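Local coordinates for protein putative aldo/keto reductase (Salmonella enterica subsp. enterica serovar Typhimurium, PDB 4R9O) that probably works as an NADP-dependent oxidoreductase of the aldo/keto reductase family, built on a TIM barrel, at residues 208-214 with 258-263; 158-163 with 177-183. All coordinates share one frame; numbering follows the deposited sequence.

Interaction 1: residues 208-214 with 258-263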
ATOM      1  N   ARG C 208      -0.235 -30.937  -5.382  1.00 28.41           N
ATOM      2  CA  ARG C 208      -0.655 -30.602  -4.033  1.00 29.95           C
ATOM      3  C   ARG C 208       0.474 -29.938  -3.244  1.00 29.66           C
ATOM      4  O   ARG C 208       1.599 -30.450  -3.181  1.00 30.16           O
ATOM      5  CB  ARG C 208      -1.173 -31.859  -3.324  1.00 32.69           C
ATOM      6  CG  ARG C 208      -2.419 -32.426  -4.002  1.00 36.18           C
ATOM      7  CD  ARG C 208      -2.847 -33.780  -3.452  1.00 38.98           C
ATOM      8  NE  ARG C 208      -3.375 -33.709  -2.088  1.00 40.80           N
ATOM      9  CZ  ARG C 208      -4.204 -34.608  -1.562  1.00 40.37           C
ATOM     10  NH1 ARG C 208      -4.611 -35.638  -2.292  1.00 38.22           N
ATOM     11  NH2 ARG C 208      -4.632 -34.473  -0.311  1.00 40.63           N
ATOM     12  N   PRO C 209       0.177 -28.783  -2.636  1.00 28.16           N
ATOM     13  CA  PRO C 209       1.213 -28.096  -1.861  1.00 29.41           C
ATOM     14  C   PRO C 209       1.415 -28.692  -0.477  1.00 30.73           C
ATOM     15  O   PRO C 209       0.444 -29.130   0.153  1.00 30.47           O
ATOM     16  CB  PRO C 209       0.675 -26.675  -1.749  1.00 27.46           C
ATOM     17  CG  PRO C 209      -0.831 -26.862  -1.765  1.00 27.72           C
ATOM     18  CD  PRO C 209      -1.103 -28.048  -2.645  1.00 28.36           C
ATOM     19  N   MET C 210       2.663 -28.728  -0.014  1.00 30.18           N
ATOM     20  CA  MET C 210       2.938 -28.934   1.407  1.00 31.45           C
ATOM     21  C   MET C 210       2.792 -27.575   2.083  1.00 33.93           C
ATOM     22  O   MET C 210       3.310 -26.571   1.587  1.00 33.84           O
ATOM     23  CB  MET C 210       4.339 -29.507   1.643  1.00 31.26           C
ATOM     24  CG  MET C 210       4.626 -30.801   0.887  1.00 33.03           C
ATOM     25  SD  MET C 210       6.379 -31.220   0.882  1.00 42.35           S
ATOM     26  CE  MET C 210       6.647 -31.577   2.623  1.00 36.22           C
ATOM     27  N   ALA C 211       2.084 -27.533   3.202  1.00 33.11           N
ATOM     28  CA  ALA C 211       1.747 -26.260   3.827  1.00 32.05           C
ATOM     29  C   ALA C 211       2.535 -26.062   5.122  1.00 34.42           C
ATOM     30  O   ALA C 211       2.484 -26.906   6.033  1.00 33.71           O
ATOM     31  CB  ALA C 211       0.241 -26.181   4.088  1.00 30.58           C
ATOM     32  N   TRP C 212       3.285 -24.960   5.201  1.00 34.44           N
ATOM     33  CA  TRP C 212       4.007 -24.668   6.433  1.00 36.43           C
ATOM     34  C   TRP C 212       3.406 -23.454   7.156  1.00 34.60           C
ATOM     35  O   TRP C 212       2.585 -22.706   6.592  1.00 34.11           O
ATOM     36  CB  TRP C 212       5.522 -24.495   6.166  1.00 39.49           C
ATOM     37  CG  TRP C 212       5.938 -23.419   5.209  1.00 39.21           C
ATOM     38  CD1 TRP C 212       6.027 -23.517   3.847  1.00 38.73           C
ATOM     39  CD2 TRP C 212       6.374 -22.093   5.542  1.00 42.19           C
ATOM     40  NE1 TRP C 212       6.475 -22.327   3.313  1.00 37.70           N
ATOM     41  CE2 TRP C 212       6.694 -21.438   4.332  1.00 38.88           C
ATOM     42  CE3 TRP C 212       6.523 -21.391   6.746  1.00 46.51           C
ATOM     43  CZ2 TRP C 212       7.135 -20.116   4.293  1.00 40.81           C
ATOM     44  CZ3 TRP C 212       6.970 -20.078   6.701  1.00 47.04           C
ATOM     45  CH2 TRP C 212       7.269 -19.456   5.483  1.00 42.69           C
ATOM     46  N   SER C 213       3.796 -23.304   8.423  1.00 34.19           N
ATOM     47  CA  SER C 213       3.230 -22.317   9.349  1.00 37.11           C
ATOM     48  C   SER C 213       1.710 -22.412   9.476  1.00 37.48           C
ATOM     49  O   SER C 213       1.006 -21.403   9.560  1.00 34.36           O
ATOM     50  CB  SER C 213       3.643 -20.906   8.937  1.00 40.67           C
ATOM     51  OG  SER C 213       4.879 -20.579   9.543  1.00 45.32           O
ATOM     52  N   CYS C 214       1.222 -23.645   9.546  1.00 38.21           N
ATOM     53  CA  CYS C 214      -0.203 -23.918   9.595  1.00 39.05           C
ATOM     54  C   CYS C 214      -0.900 -23.255  10.782  1.00 40.63           C
ATOM     55  O   CYS C 214      -2.072 -22.906  10.698  1.00 42.23           O
ATOM     56  CB  CYS C 214      -0.424 -25.430   9.622  1.00 43.76           C
ATOM     57  SG  CYS C 214       0.138 -26.269   8.106  1.00 45.25           S
ATOM     58  N   SER C 258      -6.965 -26.951  -3.294  1.00 27.28           N
ATOM     59  CA  SER C 258      -5.622 -27.391  -3.701  1.00 29.96           C
ATOM     60  C   SER C 258      -5.203 -28.660  -2.940  1.00 30.03           C
ATOM     61  O   SER C 258      -4.219 -29.320  -3.294  1.00 31.45           O
ATOM     62  CB  SER C 258      -4.587 -26.282  -3.486  1.00 30.01           C
ATOM     63  OG  SER C 258      -4.699 -25.703  -2.198  1.00 28.40           O
ATOM     64  N   GLN C 259      -5.969 -28.999  -1.907  1.00 30.00           N
ATOM     65  CA  GLN C 259      -5.741 -30.210  -1.099  1.00 30.13           C
ATOM     66  C   GLN C 259      -4.332 -30.277  -0.496  1.00 27.43           C
ATOM     67  O   GLN C 259      -3.583 -31.205  -0.766  1.00 28.27           O
ATOM     68  CB  GLN C 259      -6.013 -31.460  -1.941  1.00 31.02           C
ATOM     69  CG  GLN C 259      -7.385 -31.444  -2.616  1.00 34.15           C
ATOM     70  CD  GLN C 259      -7.680 -32.722  -3.387  1.00 43.33           C
ATOM     71  OE1 GLN C 259      -7.893 -33.778  -2.794  1.00 47.66           O
ATOM     72  NE2 GLN C 259      -7.690 -32.629  -4.714  1.00 45.80           N
ATOM     73  N   PRO C 260      -3.985 -29.294   0.350  1.00 26.19           N
ATOM     74  CA  PRO C 260      -2.648 -29.204   0.951  1.00 27.96           C
ATOM     75  C   PRO C 260      -2.320 -30.363   1.898  1.00 28.66           C
ATOM     76  O   PRO C 260      -3.225 -30.983   2.469  1.00 28.58           O
ATOM     77  CB  PRO C 260      -2.703 -27.883   1.740  1.00 28.16           C
ATOM     78  CG  PRO C 260      -3.911 -27.153   1.218  1.00 27.47           C
ATOM     79  CD  PRO C 260      -4.870 -28.228   0.844  1.00 26.56           C
ATOM     80  N   LEU C 261      -1.023 -30.632   2.040  1.00 28.09           N
ATOM     81  CA  LEU C 261      -0.470 -31.552   3.029  1.00 30.56           C
ATOM     82  C   LEU C 261       0.138 -30.724   4.159  1.00 30.42           C
ATOM     83  O   LEU C 261       1.204 -30.119   3.981  1.00 28.59           O
ATOM     84  CB  LEU C 261       0.605 -32.454   2.410  1.00 26.61           C
ATOM     85  CG  LEU C 261       0.211 -33.507   1.363  1.00 30.41           C
ATOM     86  CD1 LEU C 261      -0.286 -32.897   0.049  1.00 29.91           C
ATOM     87  CD2 LEU C 261       1.386 -34.426   1.110  1.00 28.66           C
ATOM     88  N   PRO C 262      -0.540 -30.676   5.318  1.00 29.32           N
ATOM     89  CA  PRO C 262      -0.043 -29.865   6.442  1.00 27.91           C
ATOM     90  C   PRO C 262       1.233 -30.425   7.057  1.00 29.07           C
ATOM     91  O   PRO C 262       1.324 -31.629   7.310  1.00 31.35           O
ATOM     92  CB  PRO C 262      -1.197 -29.907   7.454  1.00 28.09           C
ATOM     93  CG  PRO C 262      -2.417 -30.293   6.642  1.00 27.01           C
ATOM     94  CD  PRO C 262      -1.887 -31.220   5.576  1.00 28.51           C
ATOM     95  N   ILE C 263       2.215 -29.552   7.283  1.00 28.47           N
ATOM     96  CA  ILE C 263       3.442 -29.927   7.980  1.00 31.68           C
ATOM     97  C   ILE C 263       3.287 -29.650   9.459  1.00 33.25           C
ATOM     98  O   ILE C 263       3.022 -28.513   9.855  1.00 35.32           O
ATOM     99  CB  ILE C 263       4.670 -29.153   7.455  1.00 30.61           C
ATOM    100  CG1 ILE C 263       4.850 -29.396   5.953  1.00 31.82           C
ATOM    101  CG2 ILE C 263       5.927 -29.523   8.257  1.00 30.41           C
ATOM    102  CD1 ILE C 263       5.822 -28.425   5.290  1.00 33.49           C
TER

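Interaction 2: residues 158-163 with 177-183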
ATOM      1  N   PHE C 158      11.483 -33.820  -7.470  1.00 28.57           N
ATOM      2  CA  PHE C 158      11.946 -32.450  -7.283  1.00 28.10           C
ATOM      3  C   PHE C 158      10.768 -31.496  -7.136  1.00 26.40           C
ATOM      4  O   PHE C 158       9.704 -31.721  -7.705  1.00 22.96           O
ATOM      5  CB  PHE C 158      12.835 -32.011  -8.458  1.00 25.27           C
ATOM      6  CG  PHE C 158      14.045 -32.889  -8.659  1.00 25.14           C
ATOM      7  CD1 PHE C 158      15.222 -32.630  -7.990  1.00 27.01           C
ATOM      8  CD2 PHE C 158      14.000 -33.972  -9.529  1.00 27.73           C
ATOM      9  CE1 PHE C 158      16.341 -33.438  -8.164  1.00 25.88           C
ATOM     10  CE2 PHE C 158      15.110 -34.785  -9.714  1.00 30.66           C
ATOM     11  CZ  PHE C 158      16.283 -34.522  -9.021  1.00 28.35           C
ATOM     12  N   GLY C 159      10.975 -30.425  -6.376  1.00 25.47           N
ATOM     13  CA  GLY C 159       9.946 -29.425  -6.195  1.00 26.46           C
ATOM     14  C   GLY C 159      10.560 -28.112  -5.779  1.00 23.86           C
ATOM     15  O   GLY C 159      11.779 -27.954  -5.799  1.00 25.46           O
ATOM     16  N   VAL C 160       9.706 -27.173  -5.399  1.00 25.33           N
ATOM     17  CA  VAL C 160      10.139 -25.860  -4.955  1.00 22.58           C
ATOM     18  C   VAL C 160       9.379 -25.460  -3.707  1.00 24.26           C
ATOM     19  O   VAL C 160       8.455 -26.165  -3.270  1.00 22.28           O
ATOM     20  CB  VAL C 160       9.913 -24.778  -6.035  1.00 20.64           C
ATOM     21  CG1 VAL C 160      10.709 -25.101  -7.287  1.00 22.27           C
ATOM     22  CG2 VAL C 160       8.413 -24.652  -6.349  1.00 18.65           C
ATOM     23  N   SER C 161       9.770 -24.318  -3.146  1.00 22.06           N
ATOM     24  CA  SER C 161       9.137 -23.771  -1.959  1.00 22.53           C
ATOM     25  C   SER C 161       9.066 -22.249  -2.085  1.00 24.91           C
ATOM     26  O   SER C 161      10.055 -21.608  -2.458  1.00 24.05           O
ATOM     27  CB  SER C 161       9.903 -24.187  -0.699  1.00 29.77           C
ATOM     28  OG  SER C 161       9.318 -23.635   0.470  1.00 34.60           O
ATOM     29  N   ASN C 162       7.874 -21.702  -1.829  1.00 24.97           N
ATOM     30  CA  ASN C 162       7.609 -20.262  -1.781  1.00 27.62           C
ATOM     31  C   ASN C 162       7.772 -19.554  -3.121  1.00 25.96           C
ATOM     32  O   ASN C 162       8.064 -18.364  -3.152  1.00 24.38           O
ATOM     33  CB  ASN C 162       8.503 -19.593  -0.742  1.00 29.00           C
ATOM     34  CG  ASN C 162       8.436 -20.289   0.599  1.00 33.63           C
ATOM     35  OD1 ASN C 162       7.368 -20.407   1.182  1.00 32.99           O
ATOM     36  ND2 ASN C 162       9.579 -20.783   1.081  1.00 36.47           N
ATOM     37  N   PHE C 163       7.565 -20.291  -4.209  1.00 22.68           N
ATOM     38  CA  PHE C 163       7.621 -19.742  -5.568  1.00 23.43           C
ATOM     39  C   PHE C 163       6.314 -19.066  -5.977  1.00 24.06           C
ATOM     40  O   PHE C 163       5.219 -19.524  -5.623  1.00 26.40           O
ATOM     41  CB  PHE C 163       7.959 -20.854  -6.585  1.00 24.55           C
ATOM     42  CG  PHE C 163       9.444 -21.120  -6.747  1.00 23.74           C
ATOM     43  CD1 PHE C 163       9.989 -21.325  -8.001  1.00 22.29           C
ATOM     44  CD2 PHE C 163      10.284 -21.179  -5.646  1.00 24.85           C
ATOM     45  CE1 PHE C 163      11.356 -21.571  -8.164  1.00 24.71           C
ATOM     46  CE2 PHE C 163      11.647 -21.422  -5.803  1.00 26.93           C
ATOM     47  CZ  PHE C 163      12.180 -21.623  -7.065  1.00 25.09           C
ATOM     48  N   PHE C 177      10.630 -33.708 -16.116  1.00 40.18           N
ATOM     49  CA  PHE C 177       9.683 -34.289 -15.167  1.00 39.09           C
ATOM     50  C   PHE C 177       8.918 -33.205 -14.405  1.00 38.72           C
ATOM     51  O   PHE C 177       9.406 -32.083 -14.245  1.00 38.43           O
ATOM     52  CB  PHE C 177      10.405 -35.212 -14.183  1.00 40.88           C
ATOM     53  CG  PHE C 177      11.785 -34.743 -13.810  1.00 42.33           C
ATOM     54  CD1 PHE C 177      11.960 -33.605 -13.038  1.00 42.68           C
ATOM     55  CD2 PHE C 177      12.904 -35.439 -14.232  1.00 41.63           C
ATOM     56  CE1 PHE C 177      13.222 -33.167 -12.701  1.00 41.72           C
ATOM     57  CE2 PHE C 177      14.169 -35.012 -13.892  1.00 43.99           C
ATOM     58  CZ  PHE C 177      14.330 -33.870 -13.129  1.00 43.42           C
ATOM     59  N   THR C 178       7.724 -33.551 -13.930  1.00 35.82           N
ATOM     60  CA  THR C 178       6.866 -32.601 -13.231  1.00 33.54           C
ATOM     61  C   THR C 178       7.394 -32.217 -11.854  1.00 30.51           C
ATOM     62  O   THR C 178       7.742 -33.091 -11.058  1.00 28.89           O
ATOM     63  CB  THR C 178       5.459 -33.176 -13.042  1.00 37.63           C
ATOM     64  OG1 THR C 178       4.995 -33.706 -14.287  1.00 42.07           O
ATOM     65  CG2 THR C 178       4.497 -32.103 -12.522  1.00 35.43           C
ATOM     66  N   LEU C 179       7.437 -30.915 -11.569  1.00 28.71           N
ATOM     67  CA  LEU C 179       7.714 -30.450 -10.211  1.00 28.02           C
ATOM     68  C   LEU C 179       6.617 -30.991  -9.294  1.00 28.48           C
ATOM     69  O   LEU C 179       5.426 -30.872  -9.592  1.00 27.09           O
ATOM     70  CB  LEU C 179       7.790 -28.922 -10.161  1.00 29.13           C
ATOM     71  CG  LEU C 179       9.063 -28.299 -10.757  1.00 27.63           C
ATOM     72  CD1 LEU C 179       8.960 -26.764 -10.837  1.00 27.85           C
ATOM     73  CD2 LEU C 179      10.270 -28.717  -9.941  1.00 28.97           C
ATOM     74  N   ALA C 180       6.999 -31.611  -8.186  1.00 26.28           N
ATOM     75  CA  ALA C 180       6.015 -32.396  -7.459  1.00 26.78           C
ATOM     76  C   ALA C 180       5.324 -31.608  -6.353  1.00 29.31           C
ATOM     77  O   ALA C 180       4.350 -32.085  -5.768  1.00 31.76           O
ATOM     78  CB  ALA C 180       6.662 -33.641  -6.900  1.00 31.36           C
ATOM     79  N   THR C 181       5.824 -30.411  -6.055  1.00 26.46           N
ATOM     80  CA  THR C 181       5.159 -29.553  -5.078  1.00 27.56           C
ATOM     81  C   THR C 181       5.708 -28.132  -5.089  1.00 29.03           C
ATOM     82  O   THR C 181       6.811 -27.863  -5.585  1.00 25.34           O
ATOM     83  CB  THR C 181       5.281 -30.092  -3.624  1.00 28.29           C
ATOM     84  OG1 THR C 181       4.252 -29.511  -2.813  1.00 27.90           O
ATOM     85  CG2 THR C 181       6.629 -29.729  -3.022  1.00 30.41           C
ATOM     86  N   ASN C 182       4.912 -27.235  -4.523  1.00 26.60           N
ATOM     87  CA  ASN C 182       5.351 -25.893  -4.185  1.00 26.17           C
ATOM     88  C   ASN C 182       4.939 -25.721  -2.740  1.00 27.26           C
ATOM     89  O   ASN C 182       3.758 -25.571  -2.434  1.00 28.26           O
ATOM     90  CB  ASN C 182       4.711 -24.841  -5.101  1.00 21.55           C
ATOM     91  CG  ASN C 182       5.252 -23.421  -4.873  1.00 23.76           C
ATOM     92  OD1 ASN C 182       6.208 -23.202  -4.114  1.00 22.48           O
ATOM     93  ND2 ASN C 182       4.648 -22.445  -5.566  1.00 21.89           N
ATOM     94  N   GLN C 183       5.916 -25.838  -1.856  1.00 25.88           N
ATOM     95  CA  GLN C 183       5.692 -25.769  -0.428  1.00 28.83           C
ATOM     96  C   GLN C 183       5.457 -24.317  -0.023  1.00 32.73           C
ATOM     97  O   GLN C 183       6.329 -23.464  -0.214  1.00 33.95           O
ATOM     98  CB  GLN C 183       6.893 -26.377   0.315  1.00 32.49           C
ATOM     99  CG  GLN C 183       6.647 -26.622   1.778  1.00 35.71           C
ATOM    100  CD  GLN C 183       7.808 -27.320   2.461  1.00 40.70           C
ATOM    101  OE1 GLN C 183       8.398 -26.781   3.401  1.00 45.65           O
ATOM    102  NE2 GLN C 183       8.112 -28.542   2.021  1.00 34.84           N
TER
HETATM  103  O   HOH W   1       9.872 -34.497  -9.767  1.00 33.51           O

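Interaction 1: residues 208-214 with 258-263
Arg208 lays its side chain against the turn at Gln259, just before the N-terminal ends of strands 210-212 and 261-263, which pair as parallel neighbours in the barrel wall. Its CB touches a methyl of Leu261, CD1, at 3.6 Å, and CG passes beside the carbonyl oxygens of Ser258 and Gln259. The chain then bends at chi3 (70°), which brings NE back to Gln259 O at 2.8 Å. That bond lies in the carbonyl plane on a lone pair, although the oxygen is tilted 22° from the guanidinium plane and the N-H is not straight. Beyond NE, CZ and NH2 run over Gln259 CB, which sits beneath one face of the guanidinium near its rim, while NH1 ends 3.8 Å from Gln259 OE1.

From here the backbones take over. Leu261 N donates to Pro209 O, Leu261 O accepts from Ala211 N, and Ile263 N closes on Ala211 O at 2.9 Å. Met210 and Leu261 share one face of the sheet, where Met210 also touches Val21 and Leu261 touches Phe17, both from the adjoining strand 16-23. Ala211 and Pro262 point to the other, where helix 245-254 packs on Pro262 through Leu254; there Ala211 CB meets Pro260 CB, and Cys214 SG rests on Pro262 CB at 3.9 Å. Ile263 reaches back with CD1 to Trp212 CB, 4.0 Å away, at the base of an indole that leads away from the strand pair.

Leu261 and Ile263 turn their backbone N-H groups to strand 210-212, whereas the backbone of Pro262, which has no N-H, is bonded on its other side to Val21. The contact's one side-chain hydrogen bond falls at the partly exposed Arg208 end, where the nearby cation would probably polarise the Gln259 carbonyl.

Interaction 2: residues 158-163 with 177-183
Phe158 O receives the N-H of Ala180 at 2.7 Å, opening the parallel pairing of a beta-alpha-beta unit whose strands 155-161 and 182-185 are joined through helix 165-173. Val160 N donates to Thr181 O, and Gln183 N returns a bond to Val160 O.

The close-knit end lies around Asn182. With CG anti to the backbone N (chi1 -174°), its amide reaches past Val160 CG2 to the turn after the strand: OD1 accepts Phe163 N on a lone pair, and ND2 donates to Phe163 O at 3.0 Å. Both polar atoms of the amide are thus used, which fixes its rotation. Val160 CB sits over the centre of the Phe163 ring, 3.6 Å above its plane, and helix 165-173 packs on Val160 through Phe168 and Leu171.

Toward the partly exposed Phe177 the rings overlap little, although Phe158 CD2 comes within 3.4 Å of Phe177 CE1. The two rings are nearly parallel, 16° apart, but slid sharply against each other, with centroids 5.1 Å apart; helix 139-151 adjoins both. A water bridges the two segments here, accepting from Phe158 N and donating to Thr178 O.

At the other end, Gln183 O takes two donors from opposite faces of its carbonyl plane: Ser161 OG at 3.1 Å and Asn162 N at 2.8 Å.

Overall arrangement
Interactions 1 and 2, with centres 12 Å apart, are joined through strands 182-185 and 210-212, neighbours in the barrel sheet. The hydroxyl of Thr181 from interaction 2 probably bonds to the backbone of interaction 1, with OG1 2.8 Å from Arg208 O. Nearer the strands' C-terminal ends, Trp212 NE1 approaches Asn162 OD1 at 3.0 Å, a weak hydrogen bond between two residues that probably bind NADP(+), as do Ser161, Ser213 and Cys214. The side chains of Trp212 and Gln183 lie about 7 and 5 Å from that of Tyr58, the probable proton donor, and Gln183 NE2 bonds to Asp53. Both contacts thus border the likely cofactor and catalytic site.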